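Local structure of glycosyltransferase (Streptomyces halstedii, 3WAD) at residues B[211-215]-B[348-353]; B[336-342]-B[358-364]; B[327-333]-B[392-396]. The protein is a glycosyltransferase of the GT-B fold, with two Rossmann-like domains facing each other across a cleft. All blocks are in the same frame, centred on the assembly; numbering follows the deposited sequence.

Contact 1: residues B[211-215]-B[348-353]; sequences PWMSF and YVAERF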
loop_
_atom_site.group_PDB
_atom_site.type_symbol
_atom_site.label_atom_id
_atom_site.label_comp_id
_atom_site.label_asym_id
_atom_site.label_seq_id
_atom_site.Cartn_x
_atom_site.Cartn_y
_atom_site.Cartn_z
ATOM N N PRO B 211 -15.686 -11.860 -15.998
ATOM C CA PRO B 211 -16.071 -12.013 -17.400
ATOM C C PRO B 211 -17.528 -12.408 -17.502
ATOM O O PRO B 211 -18.214 -11.928 -18.366
ATOM C CB PRO B 211 -15.181 -13.186 -17.890
ATOM C CG PRO B 211 -13.846 -12.939 -17.163
ATOM C CD PRO B 211 -14.407 -12.540 -15.711
ATOM N N TRP B 212 -18.020 -13.213 -16.599
ATOM C CA TRP B 212 -19.454 -13.698 -16.738
ATOM C C TRP B 212 -20.502 -12.582 -16.670
ATOM O O TRP B 212 -21.595 -12.802 -17.076
ATOM C CB TRP B 212 -19.801 -14.789 -15.735
ATOM C CG TRP B 212 -19.809 -14.357 -14.278
ATOM C CD1 TRP B 212 -18.774 -14.497 -13.386
ATOM C CD2 TRP B 212 -20.894 -13.804 -13.547
ATOM N NE1 TRP B 212 -19.149 -14.031 -12.152
ATOM C CE2 TRP B 212 -20.437 -13.592 -12.216
ATOM C CE3 TRP B 212 -22.223 -13.419 -13.888
ATOM C CZ2 TRP B 212 -21.252 -13.009 -11.207
ATOM C CZ3 TRP B 212 -23.022 -12.850 -12.897
ATOM C CH2 TRP B 212 -22.536 -12.680 -11.553
ATOM N N MET B 213 -20.174 -11.409 -16.140
ATOM C CA MET B 213 -21.167 -10.356 -16.053
ATOM C C MET B 213 -20.796 -9.188 -16.957
ATOM O O MET B 213 -21.514 -8.203 -16.993
ATOM C CB MET B 213 -21.397 -9.857 -14.599
ATOM C CG MET B 213 -20.112 -9.360 -13.917
ATOM S SD MET B 213 -20.389 -8.339 -12.400
ATOM C CE MET B 213 -20.586 -6.822 -13.199
ATOM N N SER B 214 -19.684 -9.285 -17.689
ATOM C CA SER B 214 -19.256 -8.165 -18.531
ATOM C C SER B 214 -20.015 -8.091 -19.861
ATOM O O SER B 214 -20.570 -9.108 -20.298
ATOM C CB SER B 214 -17.784 -8.237 -18.810
ATOM O OG SER B 214 -17.062 -8.123 -17.571
ATOM N N PHE B 215 -20.044 -6.903 -20.484
ATOM C CA PHE B 215 -20.548 -6.783 -21.859
ATOM C C PHE B 215 -19.630 -7.512 -22.852
ATOM O O PHE B 215 -18.432 -7.578 -22.600
ATOM C CB PHE B 215 -20.649 -5.324 -22.286
ATOM C CG PHE B 215 -21.490 -4.502 -21.390
ATOM C CD1 PHE B 215 -22.735 -4.977 -20.957
ATOM C CD2 PHE B 215 -21.039 -3.223 -20.978
ATOM C CE1 PHE B 215 -23.532 -4.182 -20.111
ATOM C CE2 PHE B 215 -21.809 -2.396 -20.143
ATOM C CZ PHE B 215 -23.083 -2.856 -19.694
ATOM N N TYR B 348 -27.819 -3.054 -14.183
ATOM C CA TYR B 348 -27.548 -4.110 -15.117
ATOM C C TYR B 348 -26.787 -5.226 -14.423
ATOM O O TYR B 348 -27.110 -6.393 -14.602
ATOM C CB TYR B 348 -26.785 -3.558 -16.315
ATOM C CG TYR B 348 -26.388 -4.651 -17.290
ATOM C CD1 TYR B 348 -27.090 -4.807 -18.463
ATOM C CD2 TYR B 348 -25.302 -5.509 -17.026
ATOM C CE1 TYR B 348 -26.721 -5.750 -19.377
ATOM C CE2 TYR B 348 -24.919 -6.454 -17.922
ATOM C CZ TYR B 348 -25.659 -6.586 -19.085
ATOM O OH TYR B 348 -25.313 -7.493 -20.009
ATOM N N VAL B 349 -25.809 -4.874 -13.592
ATOM C CA VAL B 349 -25.085 -5.887 -12.821
ATOM C C VAL B 349 -26.016 -6.522 -11.773
ATOM O O VAL B 349 -25.928 -7.722 -11.505
ATOM C CB VAL B 349 -23.890 -5.280 -12.153
ATOM C CG1 VAL B 349 -23.275 -6.254 -11.095
ATOM C CG2 VAL B 349 -22.833 -4.886 -13.246
ATOM N N ALA B 350 -26.928 -5.723 -11.193
ATOM C CA ALA B 350 -27.866 -6.302 -10.217
ATOM C C ALA B 350 -28.654 -7.492 -10.829
ATOM O O ALA B 350 -28.780 -8.552 -10.213
ATOM C CB ALA B 350 -28.816 -5.268 -9.637
ATOM N N GLU B 351 -29.095 -7.328 -12.072
ATOM C CA GLU B 351 -29.893 -8.380 -12.729
ATOM C C GLU B 351 -29.058 -9.588 -13.010
ATOM O O GLU B 351 -29.549 -10.696 -12.852
ATOM C CB GLU B 351 -30.453 -7.841 -14.012
ATOM C CG GLU B 351 -31.767 -8.378 -14.422
ATOM C CD GLU B 351 -32.377 -7.312 -15.324
ATOM O OE1 GLU B 351 -31.977 -6.128 -15.080
ATOM O OE2 GLU B 351 -33.164 -7.624 -16.270
ATOM N N ARG B 352 -27.778 -9.386 -13.383
ATOM C CA ARG B 352 -26.846 -10.513 -13.569
ATOM C C ARG B 352 -26.710 -11.387 -12.303
ATOM O O ARG B 352 -26.788 -12.590 -12.374
ATOM C CB ARG B 352 -25.492 -10.006 -14.100
ATOM C CG ARG B 352 -25.276 -10.249 -15.628
ATOM C CD ARG B 352 -26.032 -9.300 -16.500
ATOM N NE ARG B 352 -27.414 -9.738 -16.788
ATOM C CZ ARG B 352 -28.399 -8.910 -17.132
ATOM N NH1 ARG B 352 -28.168 -7.620 -17.256
ATOM N NH2 ARG B 352 -29.614 -9.372 -17.370
ATOM N N PHE B 353 -26.545 -10.766 -11.137
ATOM C CA PHE B 353 -26.468 -11.497 -9.885
ATOM C C PHE B 353 -27.803 -12.205 -9.589
ATOM O O PHE B 353 -27.804 -13.346 -9.116
ATOM C CB PHE B 353 -26.205 -10.548 -8.724
ATOM C CG PHE B 353 -24.753 -10.130 -8.549
ATOM C CD1 PHE B 353 -24.396 -8.782 -8.681
ATOM C CD2 PHE B 353 -23.781 -11.059 -8.176
ATOM C CE1 PHE B 353 -23.074 -8.371 -8.516
ATOM C CE2 PHE B 353 -22.404 -10.668 -7.989
ATOM C CZ PHE B 353 -22.065 -9.334 -8.149
#
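Met213 and Arg352 bring the two backbones to their nearest approach, CA to CA 6.2 Å, where a short 3-10 turn at 211-213 meets the flank of helix 348-353. No hydrogen bond crosses between the segments; aromatic and aliphatic side chains carry the contact. Trp212 has its CG between the backbone N and the carbonyl carbon (chi1 66°), which swings the indole to the helix. The edge of its six-membered ring faces the Phe353 ring in an offset edge-to-face pair, with planes at 81° and CH2 3.9 Å from Phe353 CD2. The same ring brings CZ3 to within 4.0 Å of Arg352 CB. Met213 lies between the aromatic pairs: its CB packs on Arg352 CG at 4.0 Å, and its sulfur makes an oblique Met-aromatic contact, SD 5.2 Å from the Phe353 ring centroid. At the other end, Phe215 directs its edge onto a face of Tyr348 in a second edge-to-face pair, centroids 4.8 Å apart. Met213 O, at the Tyr348 edge, is buried without a polar partner. Arg352 bends away from the 3-10 turn to form a salt bridge with Glu355. Leu154 of a loop and Arg326 of helix 323-332 pack around Met213 and Val349, while Phe353 reaches strand 336-338 and Ile392 of helix 384-397, joining the loop after strand 204-206 to the layer of helices beside the second sheet.

Contact 2: residues B[336-342]-B[358-364]; sequences QLIVPNW and AALVTEV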
loop_
_atom_site.group_PDB
_atom_site.type_symbol
_atom_site.label_atom_id
_atom_site.label_comp_id
_atom_site.label_asym_id
_atom_site.label_seq_id
_atom_site.Cartn_x
_atom_site.Cartn_y
_atom_site.Cartn_z
ATOM N N GLN B 336 -26.665 -10.963 -1.658
ATOM C CA GLN B 336 -26.872 -9.543 -1.784
ATOM C C GLN B 336 -28.357 -9.188 -1.867
ATOM O O GLN B 336 -29.135 -9.879 -2.524
ATOM C CB GLN B 336 -26.162 -9.037 -3.053
ATOM C CG GLN B 336 -24.698 -9.164 -2.982
ATOM C CD GLN B 336 -24.033 -8.741 -4.288
ATOM O OE1 GLN B 336 -23.987 -7.575 -4.608
ATOM N NE2 GLN B 336 -23.575 -9.696 -5.061
ATOM N N LEU B 337 -28.737 -8.084 -1.222
ATOM C CA LEU B 337 -29.959 -7.423 -1.583
ATOM C C LEU B 337 -29.550 -6.084 -2.160
ATOM O O LEU B 337 -28.892 -5.286 -1.488
ATOM C CB LEU B 337 -30.924 -7.366 -0.360
ATOM C CG LEU B 337 -32.184 -6.521 -0.209
ATOM C CD1 LEU B 337 -32.867 -6.169 -1.479
ATOM C CD2 LEU B 337 -33.133 -7.047 0.948
ATOM N N ILE B 338 -29.858 -5.902 -3.431
ATOM C CA ILE B 338 -29.376 -4.757 -4.205
ATOM C C ILE B 338 -30.518 -3.814 -4.421
ATOM O O ILE B 338 -31.561 -4.215 -4.898
ATOM C CB ILE B 338 -28.724 -5.209 -5.590
ATOM C CG1 ILE B 338 -27.577 -6.192 -5.335
ATOM C CG2 ILE B 338 -28.139 -3.983 -6.367
ATOM C CD1 ILE B 338 -27.167 -7.052 -6.543
ATOM N N VAL B 339 -30.346 -2.575 -4.025
ATOM C CA VAL B 339 -31.267 -1.534 -4.381
ATOM C C VAL B 339 -30.511 -0.619 -5.393
ATOM O O VAL B 339 -29.852 0.337 -4.982
ATOM C CB VAL B 339 -31.732 -0.727 -3.134
ATOM C CG1 VAL B 339 -32.656 0.478 -3.546
ATOM C CG2 VAL B 339 -32.494 -1.615 -2.171
ATOM N N PRO B 340 -30.610 -0.908 -6.719
ATOM C CA PRO B 340 -29.599 -0.276 -7.607
ATOM C C PRO B 340 -29.682 1.241 -7.689
ATOM O O PRO B 340 -30.747 1.837 -7.777
ATOM C CB PRO B 340 -29.846 -0.893 -8.987
ATOM C CG PRO B 340 -30.727 -2.145 -8.767
ATOM C CD PRO B 340 -31.331 -2.033 -7.360
ATOM N N ASN B 341 -28.522 1.859 -7.643
ATOM C CA ASN B 341 -28.432 3.224 -7.963
ATOM C C ASN B 341 -28.290 3.260 -9.497
ATOM O O ASN B 341 -28.411 2.238 -10.148
ATOM C CB ASN B 341 -27.251 3.830 -7.217
ATOM C CG ASN B 341 -27.307 5.333 -7.190
ATOM O OD1 ASN B 341 -26.765 5.928 -6.275
ATOM N ND2 ASN B 341 -27.969 5.973 -8.205
ATOM N N TRP B 342 -28.102 4.411 -10.096
ATOM C CA TRP B 342 -27.925 4.415 -11.546
ATOM C C TRP B 342 -26.731 5.264 -11.883
ATOM O O TRP B 342 -26.733 5.901 -12.894
ATOM C CB TRP B 342 -29.192 4.920 -12.248
ATOM C CG TRP B 342 -29.788 6.154 -11.564
ATOM C CD1 TRP B 342 -29.419 7.489 -11.762
ATOM C CD2 TRP B 342 -30.832 6.174 -10.555
ATOM N NE1 TRP B 342 -30.160 8.311 -10.938
ATOM C CE2 TRP B 342 -31.037 7.549 -10.193
ATOM C CE3 TRP B 342 -31.614 5.169 -9.920
ATOM C CZ2 TRP B 342 -32.006 7.943 -9.215
ATOM C CZ3 TRP B 342 -32.570 5.559 -8.942
ATOM C CH2 TRP B 342 -32.757 6.939 -8.607
ATOM N N ALA B 358 -27.968 -15.377 -6.772
ATOM C CA ALA B 358 -27.045 -14.866 -5.725
ATOM C C ALA B 358 -27.556 -13.609 -5.039
ATOM O O ALA B 358 -27.028 -13.205 -4.008
ATOM C CB ALA B 358 -25.626 -14.581 -6.306
ATOM N N ALA B 359 -28.619 -13.032 -5.574
ATOM C CA ALA B 359 -29.100 -11.770 -5.091
ATOM C C ALA B 359 -30.630 -11.628 -5.294
ATOM O O ALA B 359 -31.200 -12.281 -6.156
ATOM C CB ALA B 359 -28.391 -10.684 -5.850
ATOM N N LEU B 360 -31.252 -10.730 -4.537
ATOM C CA LEU B 360 -32.598 -10.297 -4.801
ATOM C C LEU B 360 -32.535 -8.799 -5.048
ATOM O O LEU B 360 -31.709 -8.152 -4.484
ATOM C CB LEU B 360 -33.505 -10.617 -3.606
ATOM C CG LEU B 360 -33.834 -12.091 -3.454
ATOM C CD1 LEU B 360 -34.668 -12.249 -2.215
ATOM C CD2 LEU B 360 -34.554 -12.616 -4.726
ATOM N N VAL B 361 -33.354 -8.269 -5.936
ATOM C CA VAL B 361 -33.269 -6.863 -6.301
ATOM C C VAL B 361 -34.581 -6.143 -5.979
ATOM O O VAL B 361 -35.640 -6.642 -6.329
ATOM C CB VAL B 361 -32.972 -6.681 -7.866
ATOM C CG1 VAL B 361 -32.873 -5.230 -8.253
ATOM C CG2 VAL B 361 -31.678 -7.432 -8.306
ATOM N N THR B 362 -34.519 -4.959 -5.365
ATOM C CA THR B 362 -35.671 -4.043 -5.397
ATOM C C THR B 362 -35.335 -2.717 -6.026
ATOM O O THR B 362 -34.555 -1.980 -5.470
ATOM C CB THR B 362 -36.262 -3.782 -3.972
ATOM O OG1 THR B 362 -36.659 -5.033 -3.428
ATOM C CG2 THR B 362 -37.485 -2.879 -4.076
ATOM N N GLU B 363 -35.924 -2.380 -7.164
ATOM C CA GLU B 363 -35.635 -1.056 -7.747
ATOM C C GLU B 363 -36.095 0.048 -6.850
ATOM O O GLU B 363 -37.031 -0.134 -6.089
ATOM C CB GLU B 363 -36.322 -0.877 -9.069
ATOM C CG GLU B 363 -36.036 -1.949 -10.063
ATOM C CD GLU B 363 -34.630 -1.846 -10.703
ATOM O OE1 GLU B 363 -33.933 -0.797 -10.571
ATOM O OE2 GLU B 363 -34.223 -2.834 -11.369
ATOM N N VAL B 364 -35.464 1.200 -6.959
ATOM C CA VAL B 364 -35.861 2.359 -6.184
ATOM C C VAL B 364 -37.395 2.619 -6.241
ATOM O O VAL B 364 -38.043 2.584 -5.187
ATOM C CB VAL B 364 -35.015 3.608 -6.550
ATOM C CG1 VAL B 364 -35.584 4.860 -5.966
ATOM C CG2 VAL B 364 -33.610 3.448 -5.983
HETATM O O HOH W 1 -33.345 1.338 -8.759
#
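Four backbone hydrogen bonds zip Gln336, Ile338 and their partners into a parallel ladder. Gln336 N donates to Ala358 O, and Leu360 N returns a bond to Gln336 O at 3.0 Å. Ile338 then repeats the pattern, its N giving the straightest bond of the four to Leu360 O (3.1 Å, 169° at the hydrogen), while Thr362 N donates to Ile338 O. Gln336 and Ile338 thus use both N and O toward this neighbour. CA-H...O contacts reinforce the ladder, among them Leu337 CA to Leu360 O. Beyond the last rung a water takes over: it donates to Pro340 O and Glu363 OE1 and accepts from Val364 N, with 2.8 Å between the water O and Val364 N. This three-way link joins the two segments beyond their strands. Glu363 reaches the water because its chain bends at chi2 (-75°).

On one face of the sheet Ala359 CB touches Ile338 CD1 at 3.9 Å. Farther along, Pro340 CD rests against Val361 CG1 at 3.7 Å, the two side chains crossing nearly perpendicularly. Val364 CG2 fills the end of the contact, 3.8 Å from Trp342 CZ3. It also meets CG1 of Val339. Thr362 O is buried beside Val339 and Pro340 with no polar partner, although Thr362 OG1 is bonded to Gln375.

The strands form a right-handed beta-alpha-beta crossover through helix 346-355, whose Ala350 and Phe353 cover the face bearing Gln336, Ile338 and Ala359. Helix 369-381 packs with Gln375 and Leu379 on the face of Leu337. Strand 336-338 also bonds to strand 314-319, and strand 359-361 forms the sheet's outermost strand within the chain.

Contact 3: residues B[327-333]-B[392-396]; sequences TNAIRYG and IQKEY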
loop_
_atom_site.group_PDB
_atom_site.type_symbol
_atom_site.label_atom_id
_atom_site.label_comp_id
_atom_site.label_asym_id
_atom_site.label_seq_id
_atom_site.Cartn_x
_atom_site.Cartn_y
_atom_site.Cartn_z
ATOM N N THR B 327 -17.874 -6.213 -5.193
ATOM C CA THR B 327 -16.674 -7.028 -5.308
ATOM C C THR B 327 -16.358 -7.638 -3.974
ATOM O O THR B 327 -15.889 -8.765 -3.934
ATOM C CB THR B 327 -15.455 -6.259 -5.879
ATOM O OG1 THR B 327 -15.812 -5.697 -7.123
ATOM C CG2 THR B 327 -14.313 -7.163 -6.163
ATOM N N ASN B 328 -16.628 -6.939 -2.861
ATOM C CA ASN B 328 -16.478 -7.540 -1.545
ATOM C C ASN B 328 -17.485 -8.712 -1.322
ATOM O O ASN B 328 -17.108 -9.792 -0.778
ATOM C CB ASN B 328 -16.679 -6.471 -0.449
ATOM C CG ASN B 328 -15.440 -5.698 -0.147
ATOM O OD1 ASN B 328 -14.584 -6.160 0.570
ATOM N ND2 ASN B 328 -15.343 -4.495 -0.688
ATOM N N ALA B 329 -18.721 -8.563 -1.815
ATOM C CA ALA B 329 -19.698 -9.667 -1.627
ATOM C C ALA B 329 -19.264 -10.860 -2.507
ATOM O O ALA B 329 -19.482 -12.028 -2.122
ATOM C CB ALA B 329 -21.099 -9.257 -2.032
ATOM N N ILE B 330 -18.701 -10.551 -3.679
ATOM C CA ILE B 330 -18.141 -11.628 -4.546
ATOM C C ILE B 330 -17.024 -12.367 -3.821
ATOM O O ILE B 330 -17.049 -13.615 -3.723
ATOM C CB ILE B 330 -17.617 -11.100 -5.866
ATOM C CG1 ILE B 330 -18.778 -10.625 -6.723
ATOM C CG2 ILE B 330 -16.821 -12.224 -6.666
ATOM C CD1 ILE B 330 -18.343 -10.300 -8.053
ATOM N N ARG B 331 -16.048 -11.612 -3.305
ATOM C CA ARG B 331 -14.865 -12.197 -2.719
ATOM C C ARG B 331 -15.172 -13.009 -1.439
ATOM O O ARG B 331 -14.559 -14.049 -1.185
ATOM C CB ARG B 331 -13.813 -11.103 -2.436
ATOM C CG ARG B 331 -12.635 -11.543 -1.627
ATOM C CD ARG B 331 -11.695 -10.391 -1.391
ATOM N NE ARG B 331 -10.417 -10.865 -0.877
ATOM C CZ ARG B 331 -9.440 -10.072 -0.423
ATOM N NH1 ARG B 331 -9.607 -8.730 -0.377
ATOM N NH2 ARG B 331 -8.310 -10.629 0.037
ATOM N N TYR B 332 -16.115 -12.525 -0.627
ATOM C CA TYR B 332 -16.487 -13.210 0.599
ATOM C C TYR B 332 -17.720 -14.158 0.395
ATOM O O TYR B 332 -18.151 -14.802 1.340
ATOM C CB TYR B 332 -16.633 -12.216 1.799
ATOM C CG TYR B 332 -15.298 -11.528 2.030
ATOM C CD1 TYR B 332 -14.182 -12.262 2.540
ATOM C CD2 TYR B 332 -15.090 -10.215 1.597
ATOM C CE1 TYR B 332 -12.905 -11.662 2.650
ATOM C CE2 TYR B 332 -13.843 -9.599 1.737
ATOM C CZ TYR B 332 -12.761 -10.328 2.239
ATOM O OH TYR B 332 -11.570 -9.722 2.368
ATOM N N GLY B 333 -18.258 -14.256 -0.820
ATOM C CA GLY B 333 -19.336 -15.272 -1.101
ATOM C C GLY B 333 -20.652 -14.942 -0.369
ATOM O O GLY B 333 -21.297 -15.812 0.257
ATOM N N ILE B 392 -20.253 -18.133 -7.337
ATOM C CA ILE B 392 -19.648 -16.882 -7.820
ATOM C C ILE B 392 -18.228 -16.651 -7.248
ATOM O O ILE B 392 -17.313 -16.262 -8.005
ATOM C CB ILE B 392 -20.632 -15.663 -7.611
ATOM C CG1 ILE B 392 -21.897 -15.994 -8.425
ATOM C CG2 ILE B 392 -19.967 -14.340 -8.057
ATOM C CD1 ILE B 392 -22.952 -14.960 -8.524
ATOM N N GLN B 393 -18.066 -16.904 -5.959
ATOM C CA GLN B 393 -16.807 -16.702 -5.244
ATOM C C GLN B 393 -15.727 -17.636 -5.776
ATOM O O GLN B 393 -14.605 -17.208 -6.022
ATOM C CB GLN B 393 -17.006 -16.885 -3.747
ATOM C CG GLN B 393 -15.736 -16.750 -2.849
ATOM C CD GLN B 393 -16.006 -17.285 -1.420
ATOM O OE1 GLN B 393 -16.835 -18.141 -1.223
ATOM N NE2 GLN B 393 -15.322 -16.755 -0.443
ATOM N N LYS B 394 -16.104 -18.914 -5.985
ATOM C CA LYS B 394 -15.220 -19.913 -6.606
ATOM C C LYS B 394 -14.677 -19.477 -7.987
ATOM O O LYS B 394 -13.466 -19.541 -8.184
ATOM C CB LYS B 394 -15.933 -21.295 -6.594
ATOM C CG LYS B 394 -15.299 -22.354 -7.457
ATOM C CD LYS B 394 -16.178 -23.664 -7.502
ATOM C CE LYS B 394 -15.486 -24.736 -8.383
ATOM N NZ LYS B 394 -15.330 -26.087 -7.700
ATOM N N GLU B 395 -15.520 -19.003 -8.893
ATOM C CA GLU B 395 -15.124 -18.528 -10.187
ATOM C C GLU B 395 -14.286 -17.237 -10.147
ATOM O O GLU B 395 -13.473 -16.954 -11.050
ATOM C CB GLU B 395 -16.373 -18.238 -11.039
ATOM C CG GLU B 395 -17.276 -19.485 -11.288
ATOM C CD GLU B 395 -18.645 -19.148 -11.849
ATOM O OE1 GLU B 395 -18.779 -18.184 -12.612
ATOM O OE2 GLU B 395 -19.615 -19.871 -11.549
ATOM N N TYR B 396 -14.533 -16.407 -9.124
ATOM C CA TYR B 396 -13.706 -15.220 -8.913
ATOM C C TYR B 396 -12.312 -15.654 -8.397
ATOM O O TYR B 396 -11.281 -15.122 -8.849
ATOM C CB TYR B 396 -14.432 -14.311 -7.900
ATOM C CG TYR B 396 -13.531 -13.299 -7.176
ATOM C CD1 TYR B 396 -13.354 -12.011 -7.667
ATOM C CD2 TYR B 396 -12.933 -13.626 -6.004
ATOM C CE1 TYR B 396 -12.526 -11.053 -6.979
ATOM C CE2 TYR B 396 -12.123 -12.697 -5.311
ATOM C CZ TYR B 396 -11.941 -11.440 -5.795
ATOM O OH TYR B 396 -11.170 -10.543 -5.083
#
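Ile330 and Arg331 meet the side chains of Gln393 and Tyr396. The methyl branch CG2 of Ile330 presses on the base of the tyrosine, 3.4 Å from Tyr396 CB, and also touches Ile392 CG2 at 4.0 Å, the two isoleucines crossing nearly at right angles. Arg331 runs extended past the outer part of the tyrosine ring, its CB 3.7 Å from Tyr396 CE2 and its CD near the hydroxyl oxygen.

One hydrogen bond joins the two segments: Gln393 NE2 donates to Arg331 O at 2.9 Å. It is bent, 139° at the hydrogen, with the donor tilted out of the carbonyl plane. The amide reaches this carbonyl because the glutamine chain is extended, with CG trans to N (chi1 178°), and lies across the last turn. There Gly333, the first residue to leave helical phi/psi, has positive phi and forms a Schellman motif, returning its N to Ile330 O. With no side chain at Gly333, Gln393 OE1 comes within 3.8 Å of Gly333 CA.

A second shell fixes the polar ends. Tyr396 OH is bonded to His226 O, and Gly333 O is bonded to Lys386. Arg331 forms a salt bridge with Glu30 of the second subunit, which also hydrogen-bonds Tyr332 OH, so this helix end takes part in the dimer contact.

The axes of segments 327-332 and 392-396 cross at -92°, with a closest approach of 8.1 Å. This is a nearly perpendicular helix-helix packing, beside the Schellman motif that follows helix 323-332, within the C-terminal Rossmann-like domain of the GT-B fold.

In the fold
From the N terminus, the chain builds most of the seven-stranded sheet; residues 211-215 of contact 1 lie in the loop before its last strand, 221-222. Their partner segment, 348-353, begins 133 residues later, so contact 1 closes a long loop bridging the two halves of the GT-B fold. Contact 3 opens at 327-333 and closes at 392-396, enclosing all of contact 2, the short beta-alpha-beta loop from 336-342 to 358-364. Contact 1 crosses both, because 211-215 precedes both loops and 348-353 lies within each. Phe353 touches Gln336 and Ala359 of contact 2 and Ile330 and Ile392 of contact 3, tying sheet edge, crossover helix and perpendicular helices together.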